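Local coordinates for protein ferulic acid esterase, AmCE1/Fae1A (Anaeromyces mucronatus, PDB 5CXX) that probably hydrolyses feruloyl esters, as an alpha/beta-hydrolase esterase of an anaerobic fungus, and binds ferulic acid in its pocket, at residues Val21-Ala26 with Pro82-Lys87; Val44-Gly49 with Glu93-Leu98; Asn53-Val58 with Ser142-Arg147; Thr150-Phe155 with Asp171-Val176; Ile29-Lys34 with Ile130-Pro135. All coordinates share one frame; numbering follows the deposited sequence.

Interaction 1 (Val21-Ala26 with Pro82-Lys87); sequences VEYPTA and PTNLLK
Tyr23 and Asn84 make the direct polar link between the loop 21-26 and helix 77-87. The phenol OH donates to Asn84 OD1 at 2.6 Å, in the plane of the carbonyl and on a lone pair. The amide stands at the edge of the ring, with the two planes 87° apart. Tyr23 OH also accepts from Gln18 N, and Asn84 ND2 donates to the carbonyls of Tyr14 and Thr16.

The apolar part centres on the Thr83 methyl. CG2 lies 3.7 Å from Val21 CG1 and 3.5 Å from Tyr23 CE1. It is anti to the backbone N (OG1 at chi1 -71°). Thr83 OG1 lies 3.4 Å from Pro24 CD.

Water makes the third link. It accepts from Glu22 N and from Lys87 NZ, both at 2.9 Å. Lys87 NZ also meets Val21 CG1 tip to tip.

The buried Asn84 amide thus has both ends satisfied, while the charged Lys87 makes its polar link to the loop through water.

Interaction 2 (Val44-Gly49 with Glu93-Leu98); sequences VILPVG and EMIIVL
Ile45 and Ile96 pair across two antiparallel strands of the central sheet of the alpha/beta-hydrolase fold. They form a hydrogen-bonded pair. Ile45 N donates to Ile96 O at 2.8 Å, nearly along the C=O axis. Ile96 N returns a bond to Ile45 O.

The Ile45 side chain runs over the same face as Ile96. Its CB sits 3.4 Å from Ile96 O. CG1, anti to the carbonyl carbon (chi1 -59°), is still within van der Waals range of that oxygen. CD1 lies 3.9 Å from Ile96 CG2 and 4.0 Å from Leu98 CG. Pro24 and Leu79 also touch this side chain.

Val44 and Val97 form the neighbouring non-hydrogen-bonded pair, on the face packed by Met137 of helix 125-140. Ile95 CG2 faces Val44 CG1, while its CG1 touches Pro47 CD at 3.7 Å and Leu46 CD2 at 3.9 Å. The Leu46 and Ile95 side chains lie side by side, pointing the same way. An alanine at Ile95 would probably open a gap beside Pro47 CD and leave the Leu46 tip without its apolar neighbour.

A water adds a further link between the two backbones. It donates to Ile45 O at 2.8 Å and to Met94 O at 2.7 Å.

Interaction 3 (Asn53-Val58 with Ser142-Arg147); sequences NKKYPV and SILTGR
The Tyr56 ring has Ser142 O near its plane, at the edge, 3.6 Å from CD1. The Tyr50 ring meets it with planes about 30° apart, and Pro47 and Glu93 also touch it. The phenol OH is bonded to Asp51 N.

The backbones are joined by a single bridge, Tyr56 with Ile143. Tyr56 N donates to Ser142 O at 3.1 Å. Leu144 N donates to Tyr56 O at 2.8 Å, nearly straight at 170° but 59° out of the carbonyl plane. Ser142 OG, anti to its backbone N (chi1 -173°), is directed at Lys54 O, though that approach is too short to trust in detail. It is also hydrogen-bonded to Glu52 O.

Leu144 spreads over Lys55 and Pro57. CD2 reaches Lys55 CB at 3.5 Å, and CD1 lies 4.1 Å from Pro57 CD. An alanine at Leu144 would probably leave the aliphatic base of Lys55 and Pro57 CD without this apolar cover. Further along, Val58 CG2 packs on Ile143 CG2 at 3.8 Å.

The backbone bonds set the register of the two loops as they enter strands 58-62 and 150-155, parallel neighbours in the alpha/beta-hydrolase sheet. Such a link probably depends little on side-chain identity.

Interaction 4 (Thr150-Phe155 with Asp171-Val176); sequences TALCGF and DLIGYV
Thr150 and Ile173 cross at about a right angle, with Thr150 CG2 against Ile173 CD1 at 3.9 Å. The methyl is anti to the backbone N, and OG1 (chi1 -57°) is bonded to Gly146 O. Thr150 CB also rests on Leu172 O.

Ile173 CG2, its other branch, touches Leu152 CB at 3.8 Å. This is the face where Leu152 and Val176 pack on helix 157-168. The other face carries Ala151 and Tyr175, whose CB atoms meet at 3.8 Å. The Tyr175 ring has Thr150 O at its edge, in plane, while the ring meets Phe270 edge-to-face.

Backbone bonds fix this arrangement. Thr150 O takes two N-H groups. Gly174 N donates to it at 3.0 Å, and Tyr175 N adds a weak bond to the same oxygen. Leu152 N donates to Tyr175 O at 2.8 Å with an angle of 159° at the hydrogen.

The two strands are parallel neighbours, joined through helix 157-168. The arrangement is a beta-alpha-beta crossover in the core of the alpha/beta-hydrolase sheet. Strand 150-155 runs into Gly154 of a GxSxG sequence, consistent with the nucleophile elbow of this fold.

Interaction 5 (Ile29-Lys34 with Ile130-Pro135); sequences ITYYSK and IEVIMP. With SO4 (sulfate ion), chain E.
Tyr31 and Val132 meet where helix 125-140 makes a wider pi-type turn, at 130-133. The helix packs on edge strand 26-33 of the alpha/beta-hydrolase sheet. Their axes come within 8.8 Å and run at 151° to each other. No direct hydrogen bond joins the two segments.

Val132 carries most of the apolar contact. CG1 approaches the Tyr31 ring at its edge, near the ring plane, 3.5 Å from CE2. CG2 points the other way along the strand, to Ser33 OG at 3.8 Å and the start of Lys34. Ile133 CG1 lies 3.4 Å from Tyr31 OH. With Tyr31 CG between the backbone N and the carbonyl carbon (chi1 67°), the ring is carried toward Val132. The polar ends turn to one acid: Tyr31 OH and Ser33 OG are both hydrogen-bonded to Glu128, and Tyr31 OH also to Arg40.

At the exposed end Lys34 crosses Glu131 at about a right angle. The two charged groups stay apart, with NZ 5.1 Å from OE1. A water bridges instead, accepting from Lys34 NZ and donating to Glu131 O.

A sulfate, probably from the crystallisation liquor, binds the strand backbone. Its O2 accepts from Tyr32 N at 2.7 Å.

Interaction 4 is the most central, and with interaction 2 it is a buried strand pairing of the same sheet. One is parallel, the other antiparallel. Interactions 1, 3 and 5 are partly buried and lie further out. Interactions 1 and 5 set a helix against a loop or edge strand. Their waters join a lysine to a backbone atom, while in interaction 2 the water joins two carbonyls. Interaction 3 joins two loops by backbone bonds and touches both strand pairings, through Pro57 O to Ile95 N and Val58 O to Ala151 N. Pro24 packs on Ile45, joining interactions 1 and 2. Ile29 meets Val44 between interactions 2 and 5, and Leu172 meets Ile130 between 4 and 5.

Interaction 1 (Val21-Ala26 with Pro82-Lys87)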
# COMPACT_ATOMS: atom_id res chain seq x y z
N VAL A 21 -22.87 -12.82 2.61
CA VAL A 21 -21.45 -13.08 2.85
C VAL A 21 -21.02 -12.24 4.05
O VAL A 21 -21.35 -11.04 4.10
CB VAL A 21 -20.59 -12.71 1.60
CG1 VAL A 21 -19.08 -12.88 1.89
CG2 VAL A 21 -21.05 -13.52 0.41
N GLU A 22 -20.30 -12.84 5.00
CA GLU A 22 -19.72 -12.05 6.12
C GLU A 22 -18.46 -11.34 5.73
O GLU A 22 -17.58 -11.94 5.08
CB GLU A 22 -19.41 -12.97 7.31
CG GLU A 22 -20.61 -13.58 7.91
CD GLU A 22 -20.34 -14.08 9.31
OE1 GLU A 22 -19.34 -14.81 9.50
OE2 GLU A 22 -21.14 -13.74 10.21
N TYR A 23 -18.34 -10.08 6.14
CA TYR A 23 -17.12 -9.31 5.91
C TYR A 23 -16.44 -8.95 7.22
O TYR A 23 -17.10 -8.83 8.25
CB TYR A 23 -17.43 -8.01 5.08
CG TYR A 23 -17.83 -8.45 3.69
CD1 TYR A 23 -16.85 -8.66 2.68
CD2 TYR A 23 -19.16 -8.71 3.40
CE1 TYR A 23 -17.21 -9.16 1.39
CE2 TYR A 23 -19.55 -9.21 2.14
CZ TYR A 23 -18.58 -9.42 1.14
OH TYR A 23 -19.02 -9.93 -0.06
N PRO A 24 -15.11 -8.73 7.19
CA PRO A 24 -14.43 -8.34 8.41
C PRO A 24 -14.74 -6.90 8.75
O PRO A 24 -15.27 -6.17 7.91
CB PRO A 24 -12.95 -8.43 8.09
CG PRO A 24 -12.90 -8.41 6.61
CD PRO A 24 -14.20 -8.90 6.04
N THR A 25 -14.48 -6.56 9.99
CA THR A 25 -14.69 -5.18 10.43
C THR A 25 -13.39 -4.58 10.94
O THR A 25 -12.48 -5.28 11.40
CB THR A 25 -15.74 -5.09 11.55
OG1 THR A 25 -15.25 -5.82 12.67
CG2 THR A 25 -17.03 -5.72 11.12
N ALA A 26 -13.27 -3.27 10.82
CA ALA A 26 -12.10 -2.58 11.31
C ALA A 26 -12.27 -2.21 12.78
O ALA A 26 -13.37 -1.84 13.25
CB ALA A 26 -11.89 -1.23 10.53
N PRO A 82 -10.69 -8.75 -0.53
CA PRO A 82 -9.99 -9.99 -0.08
C PRO A 82 -10.96 -11.09 0.31
O PRO A 82 -10.69 -12.26 -0.00
CB PRO A 82 -9.16 -9.53 1.13
CG PRO A 82 -8.97 -8.01 0.89
CD PRO A 82 -10.30 -7.54 0.26
N THR A 83 -12.11 -10.75 0.92
CA THR A 83 -13.13 -11.77 1.23
C THR A 83 -13.74 -12.39 -0.01
O THR A 83 -13.92 -13.59 -0.12
CB THR A 83 -14.23 -11.13 2.13
OG1 THR A 83 -13.63 -10.92 3.41
CG2 THR A 83 -15.47 -12.05 2.27
N ASN A 84 -14.07 -11.53 -0.97
CA ASN A 84 -14.74 -12.03 -2.17
C ASN A 84 -13.78 -12.91 -2.97
O ASN A 84 -14.22 -13.89 -3.57
CB ASN A 84 -15.26 -10.86 -3.02
CG ASN A 84 -16.52 -10.24 -2.39
OD1 ASN A 84 -17.27 -10.93 -1.66
ND2 ASN A 84 -16.79 -8.97 -2.70
N LEU A 85 -12.48 -12.56 -2.98
CA LEU A 85 -11.50 -13.46 -3.63
C LEU A 85 -11.33 -14.74 -2.83
O LEU A 85 -11.22 -15.84 -3.41
CB LEU A 85 -10.15 -12.76 -3.82
CG LEU A 85 -10.12 -11.66 -4.89
CD1 LEU A 85 -8.83 -10.79 -4.78
CD2 LEU A 85 -10.26 -12.31 -6.31
N LEU A 86 -11.29 -14.61 -1.50
CA LEU A 86 -11.13 -15.81 -0.65
C LEU A 86 -12.22 -16.85 -0.92
O LEU A 86 -11.99 -18.08 -0.96
CB LEU A 86 -11.13 -15.36 0.84
CG LEU A 86 -11.21 -16.53 1.84
CD1 LEU A 86 -9.94 -17.39 1.73
CD2 LEU A 86 -11.33 -15.88 3.24
N LYS A 87 -13.44 -16.36 -1.08
CA LYS A 87 -14.62 -17.23 -1.26
C LYS A 87 -14.50 -18.04 -2.56
O LYS A 87 -15.11 -19.11 -2.67
CB LYS A 87 -15.91 -16.40 -1.27
CG LYS A 87 -16.57 -16.10 0.10
CD LYS A 87 -16.33 -17.18 1.20
CE LYS A 87 -17.31 -17.11 2.42
NZ LYS A 87 -18.77 -16.84 2.17
O HOH W 1 -19.77 -15.68 4.67

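Interaction 2 (Val44-Gly49 with Glu93-Leu98)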
# COMPACT_ATOMS: atom_id res chain seq x y z
N VAL A 44 -6.98 -2.02 12.56
CA VAL A 44 -6.66 -3.42 12.36
C VAL A 44 -7.94 -4.16 11.96
O VAL A 44 -8.94 -4.11 12.68
CB VAL A 44 -6.04 -4.04 13.63
CG1 VAL A 44 -5.77 -5.55 13.44
CG2 VAL A 44 -4.72 -3.32 13.94
N ILE A 45 -7.86 -4.88 10.85
CA ILE A 45 -9.00 -5.62 10.31
C ILE A 45 -8.64 -7.12 10.35
O ILE A 45 -7.87 -7.60 9.51
CB ILE A 45 -9.29 -5.14 8.90
CG1 ILE A 45 -9.60 -3.62 8.87
CG2 ILE A 45 -10.44 -6.00 8.28
CD1 ILE A 45 -9.27 -3.01 7.43
N LEU A 46 -9.15 -7.80 11.36
CA LEU A 46 -8.91 -9.25 11.49
C LEU A 46 -9.80 -10.02 10.54
O LEU A 46 -10.91 -9.60 10.28
CB LEU A 46 -9.15 -9.68 12.93
CG LEU A 46 -8.20 -8.99 13.93
CD1 LEU A 46 -8.59 -9.33 15.38
CD2 LEU A 46 -6.66 -9.24 13.65
N PRO A 47 -9.33 -11.17 10.06
CA PRO A 47 -10.13 -11.93 9.10
C PRO A 47 -11.38 -12.50 9.79
O PRO A 47 -11.42 -12.66 11.00
CB PRO A 47 -9.19 -13.05 8.65
CG PRO A 47 -8.30 -13.27 9.84
CD PRO A 47 -8.03 -11.80 10.29
N VAL A 48 -12.40 -12.77 8.99
CA VAL A 48 -13.59 -13.42 9.50
C VAL A 48 -13.17 -14.73 10.15
O VAL A 48 -12.43 -15.50 9.54
CB VAL A 48 -14.58 -13.68 8.35
CG1 VAL A 48 -15.71 -14.57 8.81
CG2 VAL A 48 -15.10 -12.34 7.82
N GLY A 49 -13.66 -15.01 11.38
CA GLY A 49 -13.31 -16.26 12.03
C GLY A 49 -11.90 -16.30 12.59
O GLY A 49 -11.41 -17.38 12.91
N GLU A 93 -6.55 -16.09 3.55
CA GLU A 93 -6.98 -15.33 4.75
C GLU A 93 -5.87 -14.43 5.24
O GLU A 93 -4.71 -14.82 5.24
CB GLU A 93 -7.35 -16.28 5.89
CG GLU A 93 -8.54 -17.12 5.62
CD GLU A 93 -9.03 -17.80 6.89
OE1 GLU A 93 -8.19 -18.40 7.59
OE2 GLU A 93 -10.23 -17.73 7.18
N MET A 94 -6.20 -13.21 5.62
CA MET A 94 -5.14 -12.30 6.00
C MET A 94 -5.66 -11.27 6.99
O MET A 94 -6.85 -11.09 7.13
CB MET A 94 -4.57 -11.54 4.74
CG MET A 94 -5.67 -10.75 4.03
SD MET A 94 -5.08 -9.93 2.51
CE MET A 94 -4.95 -11.38 1.48
N ILE A 95 -4.71 -10.59 7.64
CA ILE A 95 -4.98 -9.41 8.48
C ILE A 95 -4.67 -8.16 7.65
O ILE A 95 -3.63 -8.14 6.97
CB ILE A 95 -4.08 -9.44 9.72
CG1 ILE A 95 -4.49 -10.63 10.66
CG2 ILE A 95 -4.16 -8.11 10.46
CD1 ILE A 95 -3.45 -10.85 11.76
N ILE A 96 -5.55 -7.16 7.66
CA ILE A 96 -5.30 -5.92 6.93
C ILE A 96 -5.11 -4.80 7.96
O ILE A 96 -5.91 -4.66 8.90
CB ILE A 96 -6.51 -5.57 6.03
CG1 ILE A 96 -6.79 -6.69 5.00
CG2 ILE A 96 -6.24 -4.18 5.27
CD1 ILE A 96 -8.19 -6.42 4.39
N VAL A 97 -4.02 -4.05 7.81
CA VAL A 97 -3.73 -2.91 8.70
C VAL A 97 -3.76 -1.62 7.89
O VAL A 97 -3.10 -1.53 6.85
CB VAL A 97 -2.36 -3.10 9.39
CG1 VAL A 97 -1.99 -1.85 10.29
CG2 VAL A 97 -2.35 -4.41 10.26
N LEU A 98 -4.52 -0.64 8.36
CA LEU A 98 -4.58 0.70 7.71
C LEU A 98 -3.92 1.69 8.66
O LEU A 98 -4.53 2.16 9.65
CB LEU A 98 -6.01 1.15 7.43
CG LEU A 98 -6.93 0.13 6.75
CD1 LEU A 98 -8.31 0.78 6.49
CD2 LEU A 98 -6.26 -0.37 5.45
O HOH W 2 -8.77 -9.15 7.36

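Interaction 3 (Asn53-Val58 with Ser142-Arg147)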
# COMPACT_ATOMS: atom_id res chain seq x y z
N ASN A 53 -5.19 -19.22 17.65
CA ASN A 53 -4.37 -20.42 17.52
C ASN A 53 -3.92 -20.70 16.09
O ASN A 53 -3.23 -21.70 15.85
CB ASN A 53 -5.12 -21.64 18.05
CG ASN A 53 -5.45 -21.52 19.51
OD1 ASN A 53 -4.65 -21.01 20.31
ND2 ASN A 53 -6.65 -21.94 19.88
N LYS A 54 -4.36 -19.86 15.15
CA LYS A 54 -3.82 -19.85 13.78
C LYS A 54 -2.90 -18.64 13.65
O LYS A 54 -2.97 -17.75 14.48
CB LYS A 54 -4.94 -19.78 12.73
CG LYS A 54 -5.82 -21.06 12.73
CD LYS A 54 -7.05 -20.84 11.84
CE LYS A 54 -7.98 -22.04 11.71
NZ LYS A 54 -9.19 -21.56 10.92
N LYS A 55 -2.10 -18.57 12.58
CA LYS A 55 -1.32 -17.36 12.30
C LYS A 55 -1.65 -16.89 10.88
O LYS A 55 -1.88 -17.74 9.96
CB LYS A 55 0.18 -17.63 12.41
CG LYS A 55 0.67 -17.99 13.82
CD LYS A 55 2.12 -18.40 13.79
CE LYS A 55 2.55 -18.95 15.15
NZ LYS A 55 2.27 -17.91 16.20
N TYR A 56 -1.65 -15.57 10.69
CA TYR A 56 -2.08 -14.99 9.44
C TYR A 56 -1.03 -14.03 8.88
O TYR A 56 -0.38 -13.29 9.61
CB TYR A 56 -3.40 -14.19 9.64
CG TYR A 56 -4.51 -15.02 10.21
CD1 TYR A 56 -4.61 -15.24 11.58
CD2 TYR A 56 -5.44 -15.63 9.37
CE1 TYR A 56 -5.64 -16.04 12.11
CE2 TYR A 56 -6.49 -16.42 9.90
CZ TYR A 56 -6.58 -16.62 11.27
OH TYR A 56 -7.61 -17.39 11.82
N PRO A 57 -0.94 -13.97 7.56
CA PRO A 57 -0.07 -12.98 6.92
C PRO A 57 -0.74 -11.61 7.02
O PRO A 57 -1.94 -11.50 7.32
CB PRO A 57 0.03 -13.47 5.46
CG PRO A 57 -1.35 -14.06 5.24
CD PRO A 57 -1.69 -14.79 6.59
N VAL A 58 0.04 -10.56 6.80
CA VAL A 58 -0.44 -9.17 7.04
C VAL A 58 -0.22 -8.31 5.79
O VAL A 58 0.89 -8.34 5.22
CB VAL A 58 0.32 -8.52 8.21
CG1 VAL A 58 -0.27 -7.13 8.54
CG2 VAL A 58 0.27 -9.41 9.50
N SER A 142 -1.91 -12.70 16.22
CA SER A 142 -1.31 -13.98 15.83
C SER A 142 -0.94 -13.90 14.34
O SER A 142 -1.71 -14.28 13.46
CB SER A 142 -2.26 -15.13 16.11
OG SER A 142 -1.61 -16.35 15.86
N ILE A 143 0.23 -13.37 14.08
CA ILE A 143 0.67 -13.14 12.70
C ILE A 143 1.75 -14.13 12.27
O ILE A 143 2.45 -14.73 13.09
CB ILE A 143 1.22 -11.70 12.51
CG1 ILE A 143 2.60 -11.54 13.17
CG2 ILE A 143 0.21 -10.65 13.11
CD1 ILE A 143 3.26 -10.13 12.78
N LEU A 144 1.84 -14.30 10.96
CA LEU A 144 3.00 -14.94 10.33
C LEU A 144 4.02 -13.84 10.08
O LEU A 144 3.68 -12.76 9.62
CB LEU A 144 2.61 -15.59 9.02
CG LEU A 144 1.76 -16.85 9.19
CD1 LEU A 144 1.27 -17.29 7.83
CD2 LEU A 144 2.59 -17.96 9.89
N THR A 145 5.27 -14.12 10.40
CA THR A 145 6.32 -13.12 10.13
C THR A 145 7.14 -13.57 8.92
O THR A 145 7.01 -14.69 8.43
CB THR A 145 7.28 -12.96 11.30
OG1 THR A 145 7.78 -14.26 11.64
CG2 THR A 145 6.53 -12.39 12.53
N GLY A 146 8.01 -12.66 8.48
CA GLY A 146 8.90 -12.98 7.36
C GLY A 146 8.36 -12.30 6.10
O GLY A 146 7.16 -12.04 5.96
N ARG A 147 9.24 -12.11 5.11
CA ARG A 147 8.82 -11.33 3.94
C ARG A 147 7.72 -12.06 3.12
O ARG A 147 6.87 -11.39 2.49
CB ARG A 147 10.03 -11.01 3.07
CG ARG A 147 10.69 -12.25 2.41
CD ARG A 147 12.08 -11.89 1.85
NE ARG A 147 11.92 -10.78 0.89
CZ ARG A 147 11.71 -10.96 -0.41
NH1 ARG A 147 11.62 -12.18 -0.93
NH2 ARG A 147 11.55 -9.88 -1.19

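Interaction 4 (Thr150-Phe155 with Asp171-Val176)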
# COMPACT_ATOMS: atom_id res chain seq x y z
N THR A 150 4.32 -10.82 4.34
CA THR A 150 4.21 -9.38 4.61
C THR A 150 4.00 -8.63 3.28
O THR A 150 4.86 -8.68 2.38
CB THR A 150 5.49 -8.86 5.27
OG1 THR A 150 5.74 -9.61 6.48
CG2 THR A 150 5.30 -7.38 5.69
N ALA A 151 2.86 -7.94 3.14
CA ALA A 151 2.58 -7.11 1.95
C ALA A 151 2.41 -5.66 2.32
O ALA A 151 1.99 -5.34 3.45
CB ALA A 151 1.30 -7.58 1.25
N LEU A 152 2.78 -4.79 1.38
CA LEU A 152 2.71 -3.34 1.62
C LEU A 152 2.16 -2.71 0.36
O LEU A 152 2.78 -2.87 -0.73
CB LEU A 152 4.11 -2.78 1.98
CG LEU A 152 4.13 -1.25 2.21
CD1 LEU A 152 3.30 -0.91 3.47
CD2 LEU A 152 5.60 -0.85 2.43
N CYS A 153 1.00 -2.05 0.45
CA CYS A 153 0.47 -1.40 -0.73
C CYS A 153 -0.17 -0.06 -0.33
O CYS A 153 -0.26 0.25 0.84
CB CYS A 153 -0.56 -2.30 -1.48
SG CYS A 153 -2.02 -2.79 -0.45
N GLY A 154 -0.51 0.74 -1.34
CA GLY A 154 -0.97 2.09 -1.01
C GLY A 154 -1.52 2.80 -2.23
O GLY A 154 -1.37 2.34 -3.35
N PHE A 155 -2.15 3.94 -1.94
CA PHE A 155 -2.64 4.81 -2.98
C PHE A 155 -1.90 6.14 -2.96
O PHE A 155 -1.73 6.72 -1.90
CB PHE A 155 -4.12 5.07 -2.72
CG PHE A 155 -4.73 6.12 -3.62
CD1 PHE A 155 -4.79 5.94 -4.99
CD2 PHE A 155 -5.34 7.27 -3.03
CE1 PHE A 155 -5.42 6.89 -5.81
CE2 PHE A 155 -5.97 8.24 -3.87
CZ PHE A 155 -6.00 8.04 -5.24
N ASP A 171 13.98 -6.92 2.00
CA ASP A 171 14.17 -8.06 2.92
C ASP A 171 13.01 -8.26 3.89
O ASP A 171 12.83 -9.40 4.39
CB ASP A 171 15.50 -7.91 3.69
CG ASP A 171 15.51 -6.72 4.66
OD1 ASP A 171 15.15 -5.62 4.22
OD2 ASP A 171 16.00 -6.90 5.77
N LEU A 172 12.24 -7.18 4.18
CA LEU A 172 11.10 -7.27 5.09
C LEU A 172 9.76 -7.45 4.37
O LEU A 172 8.80 -8.01 4.96
CB LEU A 172 11.06 -5.97 5.94
CG LEU A 172 12.29 -5.74 6.80
CD1 LEU A 172 11.95 -4.51 7.68
CD2 LEU A 172 12.66 -6.89 7.73
N ILE A 173 9.68 -6.91 3.14
CA ILE A 173 8.42 -6.78 2.41
C ILE A 173 8.46 -7.71 1.20
O ILE A 173 9.23 -7.45 0.24
CB ILE A 173 8.21 -5.35 1.91
CG1 ILE A 173 8.34 -4.24 3.02
CG2 ILE A 173 6.84 -5.24 1.23
CD1 ILE A 173 7.39 -4.48 4.21
N GLY A 174 7.62 -8.74 1.20
CA GLY A 174 7.61 -9.71 0.08
C GLY A 174 6.79 -9.19 -1.11
O GLY A 174 7.09 -9.52 -2.25
N TYR A 175 5.74 -8.39 -0.88
CA TYR A 175 4.76 -8.04 -1.91
C TYR A 175 4.53 -6.54 -1.84
O TYR A 175 4.20 -6.04 -0.74
CB TYR A 175 3.39 -8.77 -1.69
CG TYR A 175 3.54 -10.26 -1.63
CD1 TYR A 175 3.94 -10.89 -0.43
CD2 TYR A 175 3.35 -11.05 -2.77
CE1 TYR A 175 4.12 -12.25 -0.40
CE2 TYR A 175 3.51 -12.40 -2.72
CZ TYR A 175 3.89 -13.00 -1.54
OH TYR A 175 4.00 -14.40 -1.68
N VAL A 176 4.69 -5.82 -2.95
CA VAL A 176 4.58 -4.38 -3.00
C VAL A 176 3.52 -3.98 -4.02
O VAL A 176 3.60 -4.42 -5.17
CB VAL A 176 5.92 -3.70 -3.40
CG1 VAL A 176 5.83 -2.16 -3.30
CG2 VAL A 176 7.07 -4.33 -2.60

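Interaction 5 (Ile29-Lys34 with Ile130-Pro135)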
# COMPACT_ATOMS: atom_id res chain seq x y z
N ILE A 29 -7.12 1.06 16.68
CA ILE A 29 -6.16 0.84 17.73
C ILE A 29 -5.35 2.09 17.99
O ILE A 29 -4.86 2.75 17.05
CB ILE A 29 -5.19 -0.34 17.31
CG1 ILE A 29 -6.00 -1.64 17.05
CG2 ILE A 29 -4.04 -0.52 18.33
CD1 ILE A 29 -6.94 -2.00 18.15
N THR A 30 -5.17 2.45 19.27
CA THR A 30 -4.33 3.56 19.70
C THR A 30 -3.07 2.99 20.31
O THR A 30 -3.17 2.08 21.18
CB THR A 30 -5.11 4.45 20.73
OG1 THR A 30 -6.33 4.87 20.11
CG2 THR A 30 -4.33 5.71 21.06
N TYR A 31 -1.90 3.47 19.89
CA TYR A 31 -0.64 2.86 20.33
C TYR A 31 0.44 3.95 20.38
O TYR A 31 0.34 5.00 19.69
CB TYR A 31 -0.18 1.70 19.39
CG TYR A 31 0.20 2.21 18.02
CD1 TYR A 31 -0.79 2.45 17.05
CD2 TYR A 31 1.54 2.52 17.72
CE1 TYR A 31 -0.45 3.00 15.74
CE2 TYR A 31 1.89 3.02 16.43
CZ TYR A 31 0.88 3.29 15.49
OH TYR A 31 1.30 3.80 14.27
N TYR A 32 1.45 3.77 21.21
CA TYR A 32 2.45 4.83 21.33
C TYR A 32 3.61 4.60 20.35
O TYR A 32 4.13 3.51 20.31
CB TYR A 32 3.01 4.92 22.78
CG TYR A 32 3.95 6.11 22.96
CD1 TYR A 32 3.45 7.39 23.22
CD2 TYR A 32 5.32 5.97 22.78
CE1 TYR A 32 4.30 8.47 23.28
CE2 TYR A 32 6.17 7.00 22.84
CZ TYR A 32 5.66 8.33 23.10
OH TYR A 32 6.51 9.39 23.19
N SER A 33 4.02 5.67 19.66
CA SER A 33 5.16 5.59 18.71
C SER A 33 6.37 6.36 19.24
O SER A 33 6.33 7.58 19.40
CB SER A 33 4.74 6.21 17.37
OG SER A 33 5.94 6.41 16.58
N LYS A 34 7.46 5.61 19.45
CA LYS A 34 8.73 6.28 19.75
C LYS A 34 9.29 7.09 18.55
O LYS A 34 10.24 7.85 18.75
CB LYS A 34 9.79 5.28 20.23
CG LYS A 34 10.12 4.24 19.19
CD LYS A 34 11.08 3.17 19.82
CE LYS A 34 11.40 2.11 18.75
NZ LYS A 34 12.13 0.98 19.43
N ILE A 130 8.62 0.04 10.48
CA ILE A 130 9.59 -1.03 10.83
C ILE A 130 9.89 -1.05 12.32
O ILE A 130 10.00 -2.14 12.92
CB ILE A 130 10.88 -0.82 9.97
CG1 ILE A 130 10.50 -1.12 8.52
CG2 ILE A 130 12.01 -1.69 10.49
CD1 ILE A 130 11.64 -0.71 7.51
N GLU A 131 9.96 0.15 12.94
CA GLU A 131 10.35 0.24 14.35
C GLU A 131 9.16 0.13 15.31
O GLU A 131 9.38 -0.20 16.48
CB GLU A 131 11.06 1.58 14.65
CG GLU A 131 12.34 1.71 13.82
CD GLU A 131 13.01 3.05 14.08
OE1 GLU A 131 12.77 3.68 15.13
OE2 GLU A 131 13.75 3.50 13.21
N VAL A 132 7.96 0.48 14.85
CA VAL A 132 6.81 0.58 15.79
C VAL A 132 5.66 -0.33 15.39
O VAL A 132 5.22 -1.14 16.22
CB VAL A 132 6.28 2.01 15.92
CG1 VAL A 132 5.21 2.06 17.04
CG2 VAL A 132 7.41 2.90 16.33
N ILE A 133 5.16 -0.19 14.16
CA ILE A 133 3.94 -0.91 13.82
C ILE A 133 4.16 -2.42 13.65
O ILE A 133 3.40 -3.25 14.21
CB ILE A 133 3.32 -0.35 12.56
CG1 ILE A 133 2.70 1.05 12.87
CG2 ILE A 133 2.14 -1.23 12.05
CD1 ILE A 133 2.20 1.75 11.58
N MET A 134 5.20 -2.80 12.96
CA MET A 134 5.45 -4.23 12.78
C MET A 134 5.70 -4.94 14.10
O MET A 134 5.11 -6.01 14.36
CB MET A 134 6.62 -4.46 11.80
CG MET A 134 6.16 -4.28 10.42
SD MET A 134 7.57 -4.38 9.31
CE MET A 134 7.60 -6.13 9.06
N PRO A 135 6.53 -4.36 15.01
CA PRO A 135 6.64 -5.03 16.33
C PRO A 135 5.31 -5.05 17.10
O PRO A 135 5.00 -6.02 17.79
CB PRO A 135 7.70 -4.19 17.07
CG PRO A 135 8.54 -3.58 15.93
CD PRO A 135 7.58 -3.33 14.82
S SO4 E . 1.39 0.55 23.57
O1 SO4 E . 2.40 -0.12 22.70
O2 SO4 E . 1.16 1.90 23.13
O3 SO4 E . 1.97 0.58 24.90
O4 SO4 E . 0.07 -0.13 23.63
O HOH W 3 11.60 -1.18 17.62